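Local structure of dihydropyrimidinase (3SFW) at residues 3-8 with 393-398. The protein hydrolyses the ring amide bond of dihydropyrimidines, probably through the pair of zinc ions it binds. Sequence-based numbering, arbitrary orientation.
Sequences KWIRNG and IVLFDP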
ATOM      1  N   LYS A   3     -21.833  39.708 -29.066  1.00 14.85           N
ATOM      2  CA  LYS A   3     -20.413  39.687 -29.380  1.00 16.80           C
ATOM      3  C   LYS A   3     -20.093  38.392 -30.106  1.00 17.67           C
ATOM      4  O   LYS A   3     -20.543  37.331 -29.690  1.00 19.16           O
ATOM      5  CB  LYS A   3     -19.580  39.764 -28.088  1.00 17.19           C
ATOM      6  CG  LYS A   3     -19.744  41.129 -27.327  1.00 17.72           C
ATOM      7  CD  LYS A   3     -18.919  41.114 -26.034  1.00 19.63           C
ATOM      8  CE  LYS A   3     -19.070  42.452 -25.231  1.00 18.22           C
ATOM      9  NZ  LYS A   3     -20.468  42.739 -24.723  1.00 17.64           N
ATOM     10  N   TRP A   4     -19.334  38.498 -31.186  1.00 16.09           N
ATOM     11  CA  TRP A   4     -19.021  37.371 -32.055  1.00 18.24           C
ATOM     12  C   TRP A   4     -17.513  37.202 -32.042  1.00 17.15           C
ATOM     13  O   TRP A   4     -16.772  38.012 -32.628  1.00 16.17           O
ATOM     14  CB  TRP A   4     -19.494  37.708 -33.480  1.00 20.74           C
ATOM     15  CG  TRP A   4     -19.488  36.594 -34.488  1.00 23.19           C
ATOM     16  CD1 TRP A   4     -19.360  35.247 -34.263  1.00 23.32           C
ATOM     17  CD2 TRP A   4     -19.670  36.752 -35.897  1.00 25.50           C
ATOM     18  NE1 TRP A   4     -19.410  34.562 -35.473  1.00 24.55           N
ATOM     19  CE2 TRP A   4     -19.596  35.468 -36.484  1.00 25.88           C
ATOM     20  CE3 TRP A   4     -19.910  37.864 -36.725  1.00 27.24           C
ATOM     21  CZ2 TRP A   4     -19.769  35.264 -37.872  1.00 28.43           C
ATOM     22  CZ3 TRP A   4     -20.039  37.667 -38.097  1.00 26.25           C
ATOM     23  CH2 TRP A   4     -19.973  36.376 -38.657  1.00 26.73           C
ATOM     24  N   ILE A   5     -17.034  36.230 -31.253  1.00 14.53           N
ATOM     25  CA  ILE A   5     -15.620  35.999 -31.118  1.00 16.27           C
ATOM     26  C   ILE A   5     -15.171  35.042 -32.217  1.00 17.17           C
ATOM     27  O   ILE A   5     -15.566  33.833 -32.222  1.00 17.60           O
ATOM     28  CB  ILE A   5     -15.252  35.399 -29.736  1.00 13.79           C
ATOM     29  CG1 ILE A   5     -15.910  36.181 -28.582  1.00 16.64           C
ATOM     30  CG2 ILE A   5     -13.765  35.288 -29.569  1.00 14.29           C
ATOM     31  CD1 ILE A   5     -15.686  35.503 -27.164  1.00 18.56           C
ATOM     32  N   ARG A   6     -14.352  35.553 -33.130  1.00 15.52           N
ATOM     33  CA  ARG A   6     -14.020  34.812 -34.382  1.00 17.28           C
ATOM     34  C   ARG A   6     -12.568  34.373 -34.508  1.00 18.06           C
ATOM     35  O   ARG A   6     -11.643  35.050 -34.035  1.00 17.54           O
ATOM     36  CB  ARG A   6     -14.360  35.673 -35.611  1.00 19.49           C
ATOM     37  CG  ARG A   6     -15.808  36.176 -35.638  1.00 19.81           C
ATOM     38  CD  ARG A   6     -16.149  36.649 -37.037  1.00 24.62           C
ATOM     39  NE  ARG A   6     -16.185  35.502 -37.944  1.00 27.84           N
ATOM     40  CZ  ARG A   6     -16.432  35.590 -39.249  1.00 35.17           C
ATOM     41  NH1 ARG A   6     -16.633  36.776 -39.805  1.00 34.72           N
ATOM     42  NH2 ARG A   6     -16.467  34.486 -39.994  1.00 37.60           N
ATOM     43  N   ASN A   7     -12.371  33.214 -35.130  1.00 15.98           N
ATOM     44  CA  ASN A   7     -11.043  32.796 -35.563  1.00 15.94           C
ATOM     45  C   ASN A   7     -10.154  32.248 -34.456  1.00 15.83           C
ATOM     46  O   ASN A   7      -8.949  32.122 -34.665  1.00 17.16           O
ATOM     47  CB  ASN A   7     -10.291  33.956 -36.250  1.00 22.16           C
ATOM     48  CG  ASN A   7     -11.092  34.602 -37.355  1.00 34.57           C
ATOM     49  OD1 ASN A   7     -11.759  33.910 -38.134  1.00 40.38           O
ATOM     50  ND2 ASN A   7     -11.032  35.958 -37.446  1.00 36.63           N
ATOM     51  N   GLY A   8     -10.740  31.936 -33.303  1.00 15.43           N
ATOM     52  CA  GLY A   8      -9.980  31.390 -32.172  1.00 13.06           C
ATOM     53  C   GLY A   8     -10.125  29.867 -32.082  1.00 16.10           C
ATOM     54  O   GLY A   8     -10.878  29.259 -32.875  1.00 17.27           O
ATOM     55  N   ILE A 393     -15.098  33.983 -20.336  1.00 11.87           N
ATOM     56  CA  ILE A 393     -14.199  33.466 -21.330  1.00 11.53           C
ATOM     57  C   ILE A 393     -12.886  34.248 -21.281  1.00 12.54           C
ATOM     58  O   ILE A 393     -12.882  35.472 -21.127  1.00 12.10           O
ATOM     59  CB  ILE A 393     -14.844  33.614 -22.743  1.00 11.12           C
ATOM     60  CG1 ILE A 393     -16.097  32.746 -22.802  1.00 14.35           C
ATOM     61  CG2 ILE A 393     -13.797  33.210 -23.897  1.00 11.66           C
ATOM     62  CD1 ILE A 393     -16.933  32.971 -24.062  1.00 13.86           C
ATOM     63  N   VAL A 394     -11.779  33.532 -21.462  1.00 13.35           N
ATOM     64  CA  VAL A 394     -10.452  34.150 -21.517  1.00 10.95           C
ATOM     65  C   VAL A 394      -9.887  33.984 -22.913  1.00 13.43           C
ATOM     66  O   VAL A 394      -9.890  32.871 -23.464  1.00 13.59           O
ATOM     67  CB  VAL A 394      -9.508  33.487 -20.497  1.00 11.22           C
ATOM     68  CG1 VAL A 394      -8.102  34.067 -20.620  1.00 10.76           C
ATOM     69  CG2 VAL A 394     -10.054  33.704 -19.084  1.00 13.07           C
ATOM     70  N   LEU A 395      -9.387  35.086 -23.499  1.00 11.64           N
ATOM     71  CA  LEU A 395      -8.617  34.991 -24.711  1.00 13.18           C
ATOM     72  C   LEU A 395      -7.150  34.916 -24.310  1.00 12.61           C
ATOM     73  O   LEU A 395      -6.635  35.850 -23.677  1.00 12.58           O
ATOM     74  CB  LEU A 395      -8.855  36.240 -25.589  1.00 12.26           C
ATOM     75  CG  LEU A 395     -10.288  36.488 -26.086  1.00 19.38           C
ATOM     76  CD1 LEU A 395     -10.281  37.445 -27.290  1.00 18.44           C
ATOM     77  CD2 LEU A 395     -11.021  35.274 -26.373  1.00 23.24           C
ATOM     78  N   PHE A 396      -6.512  33.765 -24.587  1.00  8.16           N
ATOM     79  CA  PHE A 396      -5.185  33.457 -24.030  1.00 12.88           C
ATOM     80  C   PHE A 396      -4.195  33.230 -25.181  1.00 14.86           C
ATOM     81  O   PHE A 396      -4.476  32.444 -26.123  1.00 13.87           O
ATOM     82  CB  PHE A 396      -5.297  32.183 -23.163  1.00 12.34           C
ATOM     83  CG  PHE A 396      -4.031  31.826 -22.448  1.00 10.76           C
ATOM     84  CD1 PHE A 396      -3.733  32.400 -21.194  1.00 14.62           C
ATOM     85  CD2 PHE A 396      -3.187  30.841 -22.961  1.00 15.83           C
ATOM     86  CE1 PHE A 396      -2.560  32.060 -20.520  1.00 16.71           C
ATOM     87  CE2 PHE A 396      -2.031  30.457 -22.256  1.00 14.65           C
ATOM     88  CZ  PHE A 396      -1.726  31.056 -21.042  1.00 14.98           C
ATOM     89  N   ASP A 397      -3.092  33.987 -25.177  1.00 11.17           N
ATOM     90  CA  ASP A 397      -2.050  33.837 -26.193  1.00 14.61           C
ATOM     91  C   ASP A 397      -0.902  32.964 -25.687  1.00 12.91           C
ATOM     92  O   ASP A 397      -0.138  33.348 -24.817  1.00 13.69           O
ATOM     93  CB  ASP A 397      -1.542  35.213 -26.669  1.00 15.70           C
ATOM     94  CG  ASP A 397      -0.556  35.118 -27.831  1.00 16.83           C
ATOM     95  OD1 ASP A 397      -0.002  34.033 -28.057  1.00 16.76           O
ATOM     96  OD2 ASP A 397      -0.326  36.157 -28.518  1.00 18.79           O
ATOM     97  N   PRO A 398      -0.856  31.708 -26.155  1.00 13.98           N
ATOM     98  CA  PRO A 398       0.081  30.737 -25.565  1.00 15.72           C
ATOM     99  C   PRO A 398       1.556  30.995 -25.976  1.00 17.59           C
ATOM    100  O   PRO A 398       2.477  30.381 -25.422  1.00 17.81           O
ATOM    101  CB  PRO A 398      -0.421  29.399 -26.137  1.00 15.43           C
ATOM    102  CG  PRO A 398      -1.021  29.793 -27.493  1.00 16.98           C
ATOM    103  CD  PRO A 398      -1.644  31.142 -27.277  1.00 16.35           C
TER
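Two extended strands from different sheets, at 3-6 and 393-397, approach through their side chains alone, with I5 on one facing I393 and L395 on the other and no backbone bond between them. The ethyl arms of I5 and I393 reach toward each other tip to tip, CD1 of I5 lying 4.2 Å from CD1 of I393. The other branch of I5 serves its second neighbour: CG2 of I5 is 4.2 Å from CD2 of L395. This division follows from the first torsion of I5 (chi1 -48°), which sets CG1 beside the backbone N and CG2 anti to it, so that a single side chain spreads over two residues on the same face of the opposing strand. In the fold, the join is between the small N-terminal sheet, where strand 2-6 pairs with 20-24 and 41-44, and the mixed sheet in which strand 393-403 runs antiparallel to 49-59 and 422-432. The two sheets face each other as in the small beta-sandwich domain of dihydropyrimidinases and hydantoinases, which the N- and C-terminal parts of the chain build beside the metal-binding barrel. L50 touches both I5 and L395, while L431 packs on I5 and I43 on L395, extending the apolar layer. On the other side of strand 3-6, R6 lies over one W4 ring face, CD of R6 3.6 Å above its centre, and its NE forms a salt bridge with D20.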